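Local coordinates for protein glucuronoarabinoxylan endo-1,4-beta-xylanase (Clostridium papyrosolvens, PDB 4FMV) that probably hydrolyses internal beta-1,4 linkages of glucuronoarabinoxylan, as a family 30 glycoside hydrolase whose barrel and attached beta domain make up this chain, at residues A[242-247]-A[377-382]; A[236-241]-A[281-286]; A[248-253]-A[285-290]; A[331-336]-A[373-378]; A[4-9]-A[302-307]. One frame throughout, in Å; residues are numbered along the deposited sequence.

In the fold
Five contacts span the (beta/alpha)8 barrel and the attached beta domain. Contacts 2 and 3 join the same two barrel helices, 240-255 and 282-291: contact 2 lies at the surface, where the helices begin, and rests on a salt bridge, whereas contact 3 is buried and wholly apolar between side chains. Contact 1 is buried too and uses helix 240-255 again, but sets it against strand 380-387 of the beta domain without a hydrogen bond. Contacts 4 and 5, both partly buried and farther from the chain's centre, pair strands inside that domain through backbone bonds, helped in contact 5 by a threonine hydroxyl. They meet where Gln336 lies beside Pro307.

Contact 1: residues A[242-247]-A[377-382]; sequences NIMNMS and PAQSIT
Helix 242-247 passes strand 380-382 with the two axes 8.9 Å apart at closest and 41° between their directions, which sets Met244 against Gln379 and Ser247 against Ile381. Met244 does most of the reaching. Its CG lies beside the backbone N (chi1 -65°); a bend at chi2 brings SD to the peptide joining Gln379 to Ser380, 3.5 Å from Gln379 C, and a second at chi3 turns the methyl CE to 3.4 Å from Gln379 O. The Met244 and Gln379 side chains cross at about a right angle. That peptide belongs to a G1 beta bulge, in which Gln379 and Ser380 both face Asn328 and Gln379 adopts a positive phi of 44°. One turn along the helix, Ser247 OG comes to 3.6 Å from Ile381 CG2. The hydroxyl spends its hydrogen bond within the helix, on Ile243 O at 2.9 Å, and Ser247 N reaches the same oxygen from the opposite face of the carbonyl plane. Ser380, whose side chain starts away from the helix, bonds through OG to Pro377 O at 2.7 Å. Here a barrel helix meets the beta domain, and Phe290 of helix 282-291 also packs on Ile381. Since each hydroxyl is satisfied within its own segment and no hydrogen bond spans the gap, barrel and beta domain adhere through van der Waals packing, with a polarisable sulfur laid on a peptide.

Contact 2: residues A[236-241]-A[281-286]; sequences DDDTTG and YKRAYV
Asp238 and Arg283 bury the most surface here and are joined by a side-on salt bridge. The guanidinium grips the carboxylate with two nitrogens, Arg283 NE to Asp238 OD1 at 2.7 Å in a nearly straight bond (174°) and Arg283 NH2 to Asp238 OD2 at 3.1 Å. Both oxygens lie close to the guanidinium plane, but that plane is turned 62° from the carboxylate, so each oxygen is met from above its own plane. Asp238 OD1 also takes the backbone N of Arg283 at 3.0 Å, from the face opposite NE. The bond falls in the first turn of helix 282-291, where a negative charge would be favoured by the helix dipole. In the (beta/alpha)8 barrel both segments belong to strand-to-helix connections and the helix starts they lead into, those of two consecutive helices. Asp237 CA sits 3.6 Å above the centre of the Arg283 guanidinium, while NH1 bonds to Phe235 O and Pro270 O. Lys282 packs its CB 3.6 Å from Asp238 OD1, and its backbone N donates to a water that in turn makes a weak bond to Asp238 OD2. Its chain then bends away, and NZ bonds to Asn358 OD1 and Asp354 O. Asp237 OD1 closes an Asx turn on Thr239 N.

Contact 3: residues A[248-253]-A[285-290]; sequences KEIHDS and YVLGQF
Ile250 and Phe290 anchor a buried helix-to-helix packing contact between helices 240-255 and 282-291, neighbours in the outer layer of the barrel. The two short segments run in roughly the same direction, crossing at -31° with axes 10.6 Å apart. Ile250 makes the contact with both of its branches. CG1 is anti to the carbonyl carbon (chi1 -57°), which leaves CG2 anti to the backbone N, and this methyl is laid on the aromatic ring of Phe290. The result is a well-centred CH-pi contact: Ile250 CG2 is 3.5 Å from the Phe290 ring centroid and only 8° off the normal, so that all six ring carbons are nearly equally far from it. Ile250 CB adds to the contact, 3.7 Å from Phe290 CE1 near the rim. The two side chains slide past each other in opposite directions. The other branch of Ile250 ends in CD1, which touches Leu287 CD1 at 3.8 Å, their side chains crossing at about a right angle, and more loosely Val286 CG1 at 4.3 Å. His251 contributes through its backbone, with N 4.0 Å from Phe290 CZ. Polar groups take no part in the side-chain packing: Lys248 NZ makes a salt bridge to Asp252 OD2 one turn on, Glu249 binds Lys233 and Tyr262, and Gln289 bonds to Thr353 and Tyr351. Beneath the pair, Tyr262 of strand 261-266 touches both Ile250 and Leu287. Such side-by-side packing of consecutive helices around a cylinder of parallel strands is characteristic of the (beta/alpha)8 barrel fold.

Contact 4: residues A[331-336]-A[373-378]; sequences TAAVSQ and TAQLPA
Thr373, two residues into strand 371-376, lies beside Gln336, in an antiparallel beta pairing with strand 334-341 within the beta domain that accompanies the barrel in family 30. Thr373 CG2, anti to the backbone N, packs 3.5 Å from Gln336 O. Ala374 forms a hydrogen-bonded pair with Gln336: Gln336 N donates to Ala374 O at 2.8 Å, and Ala374 N returns the bond to Gln336 O at 3.0 Å. Gln375 follows, in a non-hydrogen-bonded pair with Ser335, and the two side chains share the sheet face away from Ala374 and Leu376. A bend at chi2 (-66°) sets Gln375 CD on the Ser335 side, and with the amide turned by chi3, Gln375 OE1 comes 3.2 Å from Ser335 CB, without a hydrogen bond. Leu376 pairs with Val334 by two further backbone bonds, of which Leu376 N to Val334 O, at 2.8 Å, is nearly straight (172°). Its side chain lies on the face of Ala374 and Gln336, with Leu376 CD1 3.9 Å from Gln336 CB, where Phe384 and Val311 of other strands also touch it. The amide of Gln336 leads elsewhere, NE2 bonding to Ser3 O. Regular pairing stops at Pro377, which has no N-H to donate; opposite it Ala333 CA makes a CH-O contact with Leu376 O at 3.2 Å. Asn328 ND2 ties this end together by bonding to both Ala332 O and Leu376 O. Ala378 turns its methyl inward, and CB ends 3.3 Å from Thr331 C.

Contact 5: residues A[4-9]-A[302-307]; sequences DVTVNL and DATATP
The Thr304 hydroxyl, just past the end of strand 299-303, accepts a hydrogen bond from the backbone of Thr6. With Thr304 OG1 beside its own backbone N (chi1 -50°), it takes Thr6 N at 2.8 Å, almost straight (174°). Thr304 N donates to Thr6 O in a longer, more bent bond of 3.2 Å, and Ala303 CA adds a CH-O contact to the same oxygen at 3.1 Å. Farther along, Asn8 N bonds to Asp302 O at 2.8 Å. Val7 and Ala303 face each other as an antiparallel non-hydrogen-bonded pair, Val7 CG2 lying 4.1 Å from Ala303 CB. With Val5 CG1 anti to the backbone N (chi1 165°), CG2 is left anti to the carbonyl carbon and lies 3.5 Å from Pro307 CG. Polar ends go elsewhere: Asn8 OD1 bonds to Asn342 and Gly10, and Asp302 OD2 to Ser11. Strand 5-8, near the start of this construct, also pairs with strand 334-341, so residues from before and after the barrel together build the beta domain. The threonine hydroxyl thus carries interstrand hydrogen bonding beyond the last bridge of strand 299-303, while valine and proline close the apolar side.

Contact 1: residues A[242-247]-A[377-382]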
# COMPACT_ATOMS: atom_id res chain seq x y z
N ASN A 242 -8.26 16.79 4.44
CA ASN A 242 -7.99 15.37 4.18
C ASN A 242 -7.15 15.10 2.94
O ASN A 242 -6.39 14.15 2.91
CB ASN A 242 -9.28 14.55 4.14
CG ASN A 242 -9.78 14.22 5.53
OD1 ASN A 242 -8.99 13.89 6.41
ND2 ASN A 242 -11.09 14.34 5.74
N ILE A 243 -7.31 15.93 1.91
CA ILE A 243 -6.41 15.90 0.77
C ILE A 243 -4.96 16.11 1.26
O ILE A 243 -4.06 15.39 0.85
CB ILE A 243 -6.80 16.99 -0.29
CG1 ILE A 243 -8.20 16.71 -0.84
CG2 ILE A 243 -5.82 16.99 -1.44
CD1 ILE A 243 -8.43 15.26 -1.22
N MET A 244 -4.75 17.10 2.13
CA MET A 244 -3.41 17.36 2.68
C MET A 244 -2.96 16.28 3.67
O MET A 244 -1.80 15.87 3.67
CB MET A 244 -3.38 18.73 3.36
CG MET A 244 -3.57 19.89 2.39
SD MET A 244 -2.22 19.95 1.20
CE MET A 244 -2.93 19.17 -0.25
N ASN A 245 -3.87 15.83 4.53
CA ASN A 245 -3.55 14.76 5.46
C ASN A 245 -3.07 13.54 4.72
O ASN A 245 -2.14 12.88 5.15
CB ASN A 245 -4.77 14.37 6.29
CG ASN A 245 -5.08 15.38 7.36
OD1 ASN A 245 -4.19 16.10 7.81
ND2 ASN A 245 -6.34 15.44 7.77
N MET A 246 -3.75 13.23 3.61
CA MET A 246 -3.44 12.03 2.82
C MET A 246 -2.15 12.20 2.03
O MET A 246 -1.32 11.31 2.02
CB MET A 246 -4.60 11.63 1.90
CG MET A 246 -4.30 10.47 0.96
SD MET A 246 -5.70 10.07 -0.12
CE MET A 246 -4.94 8.81 -1.16
N SER A 247 -1.98 13.36 1.39
CA SER A 247 -0.73 13.69 0.67
C SER A 247 0.44 13.51 1.62
O SER A 247 1.40 12.80 1.31
CB SER A 247 -0.75 15.14 0.18
OG SER A 247 -1.70 15.34 -0.88
N PRO A 377 1.30 25.60 -5.48
CA PRO A 377 0.07 26.24 -5.02
C PRO A 377 -0.25 25.93 -3.55
O PRO A 377 0.23 24.92 -3.01
CB PRO A 377 -1.00 25.63 -5.94
CG PRO A 377 -0.23 25.27 -7.21
CD PRO A 377 1.09 24.77 -6.69
N ALA A 378 -1.02 26.81 -2.91
CA ALA A 378 -1.50 26.57 -1.55
C ALA A 378 -2.17 25.22 -1.48
O ALA A 378 -2.89 24.84 -2.39
CB ALA A 378 -2.49 27.67 -1.12
N GLN A 379 -1.93 24.49 -0.39
CA GLN A 379 -2.61 23.23 -0.13
C GLN A 379 -2.72 22.33 -1.38
O GLN A 379 -3.81 21.99 -1.84
CB GLN A 379 -3.99 23.52 0.50
CG GLN A 379 -3.88 24.21 1.86
CD GLN A 379 -5.23 24.65 2.42
OE1 GLN A 379 -5.94 25.44 1.80
NE2 GLN A 379 -5.60 24.11 3.58
N SER A 380 -1.57 21.91 -1.89
CA SER A 380 -1.50 21.22 -3.16
C SER A 380 -0.41 20.17 -3.07
O SER A 380 0.53 20.28 -2.26
CB SER A 380 -1.11 22.21 -4.26
OG SER A 380 0.28 22.52 -4.16
N ILE A 381 -0.56 19.15 -3.91
CA ILE A 381 0.51 18.19 -4.16
C ILE A 381 0.83 18.27 -5.64
O ILE A 381 -0.07 18.29 -6.50
CB ILE A 381 0.11 16.74 -3.74
CG1 ILE A 381 1.19 15.73 -4.18
CG2 ILE A 381 -1.27 16.37 -4.26
CD1 ILE A 381 1.03 14.31 -3.55
N THR A 382 2.12 18.35 -5.94
CA THR A 382 2.59 18.45 -7.31
C THR A 382 3.62 17.37 -7.56
O THR A 382 4.52 17.14 -6.73
CB THR A 382 3.26 19.80 -7.58
OG1 THR A 382 2.32 20.87 -7.45
CG2 THR A 382 3.86 19.82 -8.99

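Contact 2: residues A[236-241]-A[281-286]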
# COMPACT_ATOMS: atom_id res chain seq x y z
N ASP A 236 -11.48 10.14 5.15
CA ASP A 236 -12.93 10.31 5.14
C ASP A 236 -13.56 10.88 3.88
O ASP A 236 -14.64 10.46 3.50
CB ASP A 236 -13.35 11.18 6.33
CG ASP A 236 -13.30 10.44 7.65
OD1 ASP A 236 -13.27 9.19 7.66
OD2 ASP A 236 -13.32 11.12 8.68
N ASP A 237 -12.94 11.90 3.30
CA ASP A 237 -13.61 12.66 2.25
C ASP A 237 -12.61 13.52 1.48
O ASP A 237 -11.40 13.47 1.74
CB ASP A 237 -14.69 13.56 2.84
CG ASP A 237 -14.13 14.53 3.86
OD1 ASP A 237 -13.04 15.08 3.60
OD2 ASP A 237 -14.77 14.74 4.90
N ASP A 238 -13.14 14.33 0.56
CA ASP A 238 -12.32 15.13 -0.34
C ASP A 238 -12.07 16.57 0.10
O ASP A 238 -11.55 17.38 -0.69
CB ASP A 238 -12.84 15.03 -1.78
CG ASP A 238 -12.79 13.61 -2.32
OD1 ASP A 238 -11.73 12.96 -2.24
OD2 ASP A 238 -13.83 13.12 -2.80
N THR A 239 -12.48 16.93 1.31
CA THR A 239 -12.18 18.26 1.83
C THR A 239 -10.66 18.48 1.81
O THR A 239 -9.89 17.53 1.90
CB THR A 239 -12.74 18.50 3.26
OG1 THR A 239 -12.11 17.62 4.21
CG2 THR A 239 -14.24 18.25 3.28
N THR A 240 -10.24 19.72 1.64
CA THR A 240 -8.83 20.05 1.56
C THR A 240 -7.97 19.54 2.74
O THR A 240 -6.84 19.09 2.54
CB THR A 240 -8.65 21.56 1.39
OG1 THR A 240 -9.45 21.98 0.28
CG2 THR A 240 -7.18 21.90 1.12
N GLY A 241 -8.51 19.58 3.96
CA GLY A 241 -7.76 19.07 5.10
C GLY A 241 -7.34 17.62 4.92
O GLY A 241 -6.20 17.26 5.22
N TYR A 281 -12.91 10.03 -7.10
CA TYR A 281 -12.75 11.04 -6.06
C TYR A 281 -11.39 11.70 -6.09
O TYR A 281 -10.41 11.13 -6.57
CB TYR A 281 -12.96 10.43 -4.68
CG TYR A 281 -14.36 9.93 -4.43
CD1 TYR A 281 -15.48 10.56 -4.99
CD2 TYR A 281 -14.57 8.82 -3.63
CE1 TYR A 281 -16.77 10.09 -4.73
CE2 TYR A 281 -15.84 8.35 -3.38
CZ TYR A 281 -16.94 8.98 -3.92
OH TYR A 281 -18.19 8.48 -3.63
N LYS A 282 -11.33 12.91 -5.55
CA LYS A 282 -10.06 13.63 -5.48
C LYS A 282 -8.96 12.81 -4.81
O LYS A 282 -7.81 12.82 -5.27
CB LYS A 282 -10.24 14.98 -4.78
CG LYS A 282 -8.98 15.86 -4.79
CD LYS A 282 -9.35 17.29 -4.35
CE LYS A 282 -10.36 17.91 -5.33
NZ LYS A 282 -9.67 18.22 -6.61
N ARG A 283 -9.30 12.09 -3.74
CA ARG A 283 -8.35 11.24 -3.04
C ARG A 283 -7.66 10.24 -3.97
O ARG A 283 -6.49 9.91 -3.77
CB ARG A 283 -9.01 10.50 -1.87
CG ARG A 283 -9.25 11.35 -0.62
CD ARG A 283 -10.39 10.74 0.20
NE ARG A 283 -11.65 10.95 -0.50
CZ ARG A 283 -12.77 10.27 -0.28
NH1 ARG A 283 -12.79 9.31 0.62
NH2 ARG A 283 -13.86 10.55 -0.99
N ALA A 284 -8.37 9.76 -4.99
CA ALA A 284 -7.77 8.84 -5.96
C ALA A 284 -6.62 9.50 -6.71
O ALA A 284 -5.60 8.87 -6.97
CB ALA A 284 -8.83 8.33 -6.97
N TYR A 285 -6.80 10.77 -7.04
CA TYR A 285 -5.78 11.55 -7.74
C TYR A 285 -4.58 11.88 -6.83
O TYR A 285 -3.44 11.87 -7.28
CB TYR A 285 -6.38 12.82 -8.31
CG TYR A 285 -7.45 12.57 -9.36
CD1 TYR A 285 -7.11 12.38 -10.69
CD2 TYR A 285 -8.79 12.51 -9.01
CE1 TYR A 285 -8.08 12.15 -11.66
CE2 TYR A 285 -9.79 12.28 -9.99
CZ TYR A 285 -9.42 12.10 -11.30
OH TYR A 285 -10.37 11.88 -12.27
N VAL A 286 -4.85 12.13 -5.54
CA VAL A 286 -3.75 12.28 -4.58
C VAL A 286 -2.84 11.05 -4.66
O VAL A 286 -1.62 11.17 -4.79
CB VAL A 286 -4.25 12.42 -3.13
CG1 VAL A 286 -3.04 12.32 -2.13
CG2 VAL A 286 -5.03 13.73 -2.95
O HOH W 1 -13.92 14.13 -5.09

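Contact 3: residues A[248-253]-A[285-290]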
# COMPACT_ATOMS: atom_id res chain seq x y z
N LYS A 248 0.36 14.17 2.78
CA LYS A 248 1.45 14.16 3.74
C LYS A 248 1.77 12.75 4.29
O LYS A 248 2.92 12.39 4.43
CB LYS A 248 1.18 15.13 4.88
CG LYS A 248 2.09 14.92 6.11
CD LYS A 248 3.23 15.89 6.19
CE LYS A 248 3.61 16.15 7.66
NZ LYS A 248 3.89 14.92 8.49
N GLU A 249 0.75 11.96 4.61
CA GLU A 249 1.00 10.61 5.10
C GLU A 249 1.71 9.70 4.09
O GLU A 249 2.59 8.90 4.45
CB GLU A 249 -0.29 9.95 5.55
CG GLU A 249 -0.06 8.58 6.16
CD GLU A 249 -1.32 8.05 6.79
OE1 GLU A 249 -1.73 8.55 7.85
OE2 GLU A 249 -1.92 7.14 6.21
N ILE A 250 1.36 9.80 2.82
CA ILE A 250 2.07 8.99 1.84
C ILE A 250 3.54 9.41 1.78
O ILE A 250 4.43 8.57 1.75
CB ILE A 250 1.42 9.04 0.43
CG1 ILE A 250 -0.04 8.59 0.51
CG2 ILE A 250 2.20 8.14 -0.53
CD1 ILE A 250 -0.85 8.85 -0.80
N HIS A 251 3.77 10.71 1.80
CA HIS A 251 5.13 11.24 1.90
C HIS A 251 5.85 10.64 3.11
O HIS A 251 6.98 10.16 2.99
CB HIS A 251 5.09 12.77 2.01
CG HIS A 251 6.37 13.38 2.49
ND1 HIS A 251 7.30 13.94 1.64
CD2 HIS A 251 6.87 13.53 3.75
CE1 HIS A 251 8.32 14.41 2.35
NE2 HIS A 251 8.08 14.17 3.63
N ASP A 252 5.19 10.64 4.27
CA ASP A 252 5.81 10.15 5.51
C ASP A 252 6.09 8.64 5.42
O ASP A 252 7.12 8.16 5.90
CB ASP A 252 4.92 10.47 6.72
CG ASP A 252 4.96 11.96 7.14
OD1 ASP A 252 6.01 12.61 6.97
OD2 ASP A 252 3.94 12.48 7.65
N SER A 253 5.20 7.90 4.79
CA SER A 253 5.40 6.46 4.61
C SER A 253 6.63 6.18 3.74
O SER A 253 7.33 5.20 3.95
CB SER A 253 4.17 5.79 3.98
OG SER A 253 4.10 6.07 2.59
N TYR A 285 -6.80 10.77 -7.04
CA TYR A 285 -5.78 11.55 -7.74
C TYR A 285 -4.58 11.88 -6.83
O TYR A 285 -3.44 11.87 -7.28
CB TYR A 285 -6.38 12.82 -8.31
CG TYR A 285 -7.45 12.57 -9.36
CD1 TYR A 285 -7.11 12.38 -10.69
CD2 TYR A 285 -8.79 12.51 -9.01
CE1 TYR A 285 -8.08 12.15 -11.66
CE2 TYR A 285 -9.79 12.28 -9.99
CZ TYR A 285 -9.42 12.10 -11.30
OH TYR A 285 -10.37 11.88 -12.27
N VAL A 286 -4.85 12.13 -5.54
CA VAL A 286 -3.75 12.28 -4.58
C VAL A 286 -2.84 11.05 -4.66
O VAL A 286 -1.62 11.17 -4.79
CB VAL A 286 -4.25 12.42 -3.13
CG1 VAL A 286 -3.04 12.32 -2.13
CG2 VAL A 286 -5.03 13.73 -2.95
N LEU A 287 -3.42 9.85 -4.58
CA LEU A 287 -2.62 8.64 -4.67
C LEU A 287 -1.97 8.51 -6.04
O LEU A 287 -0.83 8.03 -6.16
CB LEU A 287 -3.43 7.39 -4.32
CG LEU A 287 -2.70 6.05 -4.28
CD1 LEU A 287 -1.64 6.06 -3.18
CD2 LEU A 287 -3.69 4.91 -4.02
N GLY A 288 -2.68 8.94 -7.08
CA GLY A 288 -2.14 8.91 -8.44
C GLY A 288 -0.91 9.77 -8.68
O GLY A 288 -0.10 9.47 -9.58
N GLN A 289 -0.76 10.86 -7.93
CA GLN A 289 0.43 11.71 -8.00
C GLN A 289 1.68 10.89 -7.73
O GLN A 289 2.79 11.24 -8.17
CB GLN A 289 0.34 12.83 -6.95
CG GLN A 289 -0.81 13.81 -7.15
CD GLN A 289 -0.57 14.82 -8.26
OE1 GLN A 289 -1.51 15.46 -8.73
NE2 GLN A 289 0.69 14.98 -8.66
N PHE A 290 1.49 9.81 -6.96
CA PHE A 290 2.53 8.81 -6.71
C PHE A 290 2.48 7.69 -7.74
O PHE A 290 3.48 7.45 -8.44
CB PHE A 290 2.43 8.24 -5.29
CG PHE A 290 2.74 9.25 -4.20
CD1 PHE A 290 1.73 10.03 -3.65
CD2 PHE A 290 4.04 9.41 -3.73
CE1 PHE A 290 2.02 10.98 -2.66
CE2 PHE A 290 4.33 10.34 -2.73
CZ PHE A 290 3.32 11.13 -2.20

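Contact 4: residues A[331-336]-A[373-378]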
# COMPACT_ATOMS: atom_id res chain seq x y z
N THR A 331 -1.31 27.75 3.27
CA THR A 331 -2.48 28.39 2.67
C THR A 331 -2.10 29.44 1.64
O THR A 331 -2.96 30.14 1.12
CB THR A 331 -3.37 29.05 3.74
OG1 THR A 331 -2.63 30.10 4.37
CG2 THR A 331 -3.77 28.03 4.79
N ALA A 332 -0.80 29.57 1.37
CA ALA A 332 -0.33 30.46 0.32
C ALA A 332 0.65 29.74 -0.59
O ALA A 332 1.44 28.90 -0.14
CB ALA A 332 0.32 31.68 0.93
N ALA A 333 0.58 30.05 -1.88
CA ALA A 333 1.56 29.53 -2.83
C ALA A 333 2.98 29.96 -2.46
O ALA A 333 3.20 31.08 -1.99
CB ALA A 333 1.23 29.98 -4.25
N VAL A 334 3.93 29.05 -2.67
CA VAL A 334 5.33 29.33 -2.39
C VAL A 334 6.21 28.85 -3.54
O VAL A 334 5.91 27.83 -4.17
CB VAL A 334 5.79 28.63 -1.09
CG1 VAL A 334 7.30 28.69 -0.95
CG2 VAL A 334 5.12 29.27 0.12
N SER A 335 7.27 29.59 -3.85
CA SER A 335 8.21 29.18 -4.87
C SER A 335 9.21 28.22 -4.23
O SER A 335 9.63 28.44 -3.08
CB SER A 335 8.94 30.38 -5.46
OG SER A 335 9.96 30.81 -4.57
N GLN A 336 9.56 27.15 -4.94
CA GLN A 336 10.57 26.21 -4.45
C GLN A 336 11.62 25.92 -5.52
O GLN A 336 11.29 25.56 -6.67
CB GLN A 336 9.94 24.91 -3.96
CG GLN A 336 10.96 23.87 -3.46
CD GLN A 336 11.70 24.33 -2.21
OE1 GLN A 336 11.10 24.51 -1.15
NE2 GLN A 336 13.01 24.52 -2.33
N THR A 373 13.05 26.15 -10.82
CA THR A 373 12.20 26.69 -9.77
C THR A 373 10.72 26.59 -10.16
O THR A 373 10.35 26.79 -11.32
CB THR A 373 12.56 28.15 -9.42
OG1 THR A 373 13.94 28.23 -9.04
CG2 THR A 373 11.69 28.68 -8.27
N ALA A 374 9.88 26.25 -9.19
CA ALA A 374 8.47 26.08 -9.45
C ALA A 374 7.63 26.78 -8.39
O ALA A 374 8.08 26.97 -7.27
CB ALA A 374 8.12 24.58 -9.51
N GLN A 375 6.43 27.19 -8.77
CA GLN A 375 5.42 27.63 -7.82
C GLN A 375 4.66 26.42 -7.31
O GLN A 375 4.15 25.64 -8.09
CB GLN A 375 4.42 28.56 -8.51
CG GLN A 375 5.01 29.89 -8.94
CD GLN A 375 5.41 30.73 -7.74
OE1 GLN A 375 6.60 30.99 -7.52
NE2 GLN A 375 4.42 31.13 -6.94
N LEU A 376 4.58 26.25 -5.99
CA LEU A 376 3.73 25.22 -5.41
C LEU A 376 2.47 25.88 -4.86
O LEU A 376 2.54 26.67 -3.91
CB LEU A 376 4.46 24.50 -4.27
CG LEU A 376 5.86 23.95 -4.56
CD1 LEU A 376 6.45 23.33 -3.29
CD2 LEU A 376 5.82 22.95 -5.72
N PRO A 377 1.30 25.60 -5.48
CA PRO A 377 0.07 26.24 -5.02
C PRO A 377 -0.25 25.93 -3.55
O PRO A 377 0.23 24.92 -3.01
CB PRO A 377 -1.00 25.63 -5.94
CG PRO A 377 -0.23 25.27 -7.21
CD PRO A 377 1.09 24.77 -6.69
N ALA A 378 -1.02 26.81 -2.91
CA ALA A 378 -1.50 26.57 -1.55
C ALA A 378 -2.17 25.22 -1.48
O ALA A 378 -2.89 24.84 -2.39
CB ALA A 378 -2.49 27.67 -1.12

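Contact 5: residues A[4-9]-A[302-307]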
# COMPACT_ATOMS: atom_id res chain seq x y z
N ASP A 4 16.87 25.65 -0.73
CA ASP A 4 16.79 24.85 -1.94
C ASP A 4 16.59 23.39 -1.58
O ASP A 4 17.00 22.95 -0.51
CB ASP A 4 18.08 24.94 -2.77
CG ASP A 4 18.30 26.31 -3.39
OD1 ASP A 4 17.42 27.18 -3.27
OD2 ASP A 4 19.37 26.49 -4.01
N VAL A 5 15.97 22.65 -2.48
CA VAL A 5 15.93 21.20 -2.36
C VAL A 5 17.07 20.63 -3.21
O VAL A 5 17.23 21.00 -4.38
CB VAL A 5 14.60 20.63 -2.87
CG1 VAL A 5 14.71 19.11 -3.09
CG2 VAL A 5 13.50 20.92 -1.89
N THR A 6 17.87 19.76 -2.60
CA THR A 6 18.89 19.02 -3.33
C THR A 6 18.39 17.61 -3.60
O THR A 6 18.09 16.87 -2.67
CB THR A 6 20.19 18.94 -2.52
OG1 THR A 6 20.62 20.26 -2.17
CG2 THR A 6 21.29 18.26 -3.32
N VAL A 7 18.25 17.25 -4.87
CA VAL A 7 17.86 15.88 -5.22
C VAL A 7 19.11 15.13 -5.66
O VAL A 7 19.73 15.48 -6.68
CB VAL A 7 16.78 15.85 -6.32
CG1 VAL A 7 16.38 14.42 -6.65
CG2 VAL A 7 15.56 16.63 -5.87
N ASN A 8 19.53 14.14 -4.89
CA ASN A 8 20.76 13.44 -5.25
C ASN A 8 20.37 12.15 -5.92
O ASN A 8 20.02 11.18 -5.26
CB ASN A 8 21.61 13.16 -4.01
CG ASN A 8 22.90 12.40 -4.35
OD1 ASN A 8 23.27 12.26 -5.51
ND2 ASN A 8 23.57 11.90 -3.32
N LEU A 9 20.52 12.13 -7.23
CA LEU A 9 20.05 11.03 -8.06
C LEU A 9 20.95 9.82 -7.88
O LEU A 9 20.62 8.72 -8.30
CB LEU A 9 20.05 11.46 -9.53
CG LEU A 9 19.08 12.60 -9.85
CD1 LEU A 9 19.31 13.16 -11.25
CD2 LEU A 9 17.63 12.11 -9.67
N ASP A 302 17.67 10.33 -2.28
CA ASP A 302 17.79 11.41 -1.30
C ASP A 302 17.36 12.75 -1.85
O ASP A 302 17.82 13.16 -2.91
CB ASP A 302 19.24 11.56 -0.83
CG ASP A 302 19.54 10.70 0.36
OD1 ASP A 302 18.66 10.60 1.24
OD2 ASP A 302 20.66 10.12 0.41
N ALA A 303 16.48 13.42 -1.12
CA ALA A 303 16.07 14.78 -1.46
C ALA A 303 15.79 15.55 -0.18
O ALA A 303 15.29 14.98 0.80
CB ALA A 303 14.83 14.75 -2.35
N THR A 304 16.12 16.84 -0.17
CA THR A 304 15.86 17.63 1.02
C THR A 304 14.36 17.51 1.30
O THR A 304 13.54 17.96 0.50
CB THR A 304 16.21 19.08 0.72
OG1 THR A 304 17.53 19.12 0.15
CG2 THR A 304 16.16 19.96 1.98
N ALA A 305 14.01 16.98 2.48
CA ALA A 305 12.63 16.55 2.73
C ALA A 305 11.63 17.62 3.18
O ALA A 305 10.42 17.54 2.90
CB ALA A 305 12.60 15.34 3.68
N THR A 306 12.15 18.61 3.91
CA THR A 306 11.33 19.70 4.44
C THR A 306 12.06 21.01 4.22
O THR A 306 12.64 21.56 5.17
CB THR A 306 11.09 19.53 5.95
OG1 THR A 306 12.36 19.53 6.63
CG2 THR A 306 10.42 18.23 6.24
N PRO A 307 12.09 21.51 2.96
CA PRO A 307 12.88 22.69 2.59
C PRO A 307 12.33 23.99 3.17
O PRO A 307 13.05 24.99 3.22
CB PRO A 307 12.77 22.72 1.07
CG PRO A 307 11.48 22.03 0.78
CD PRO A 307 11.36 20.95 1.81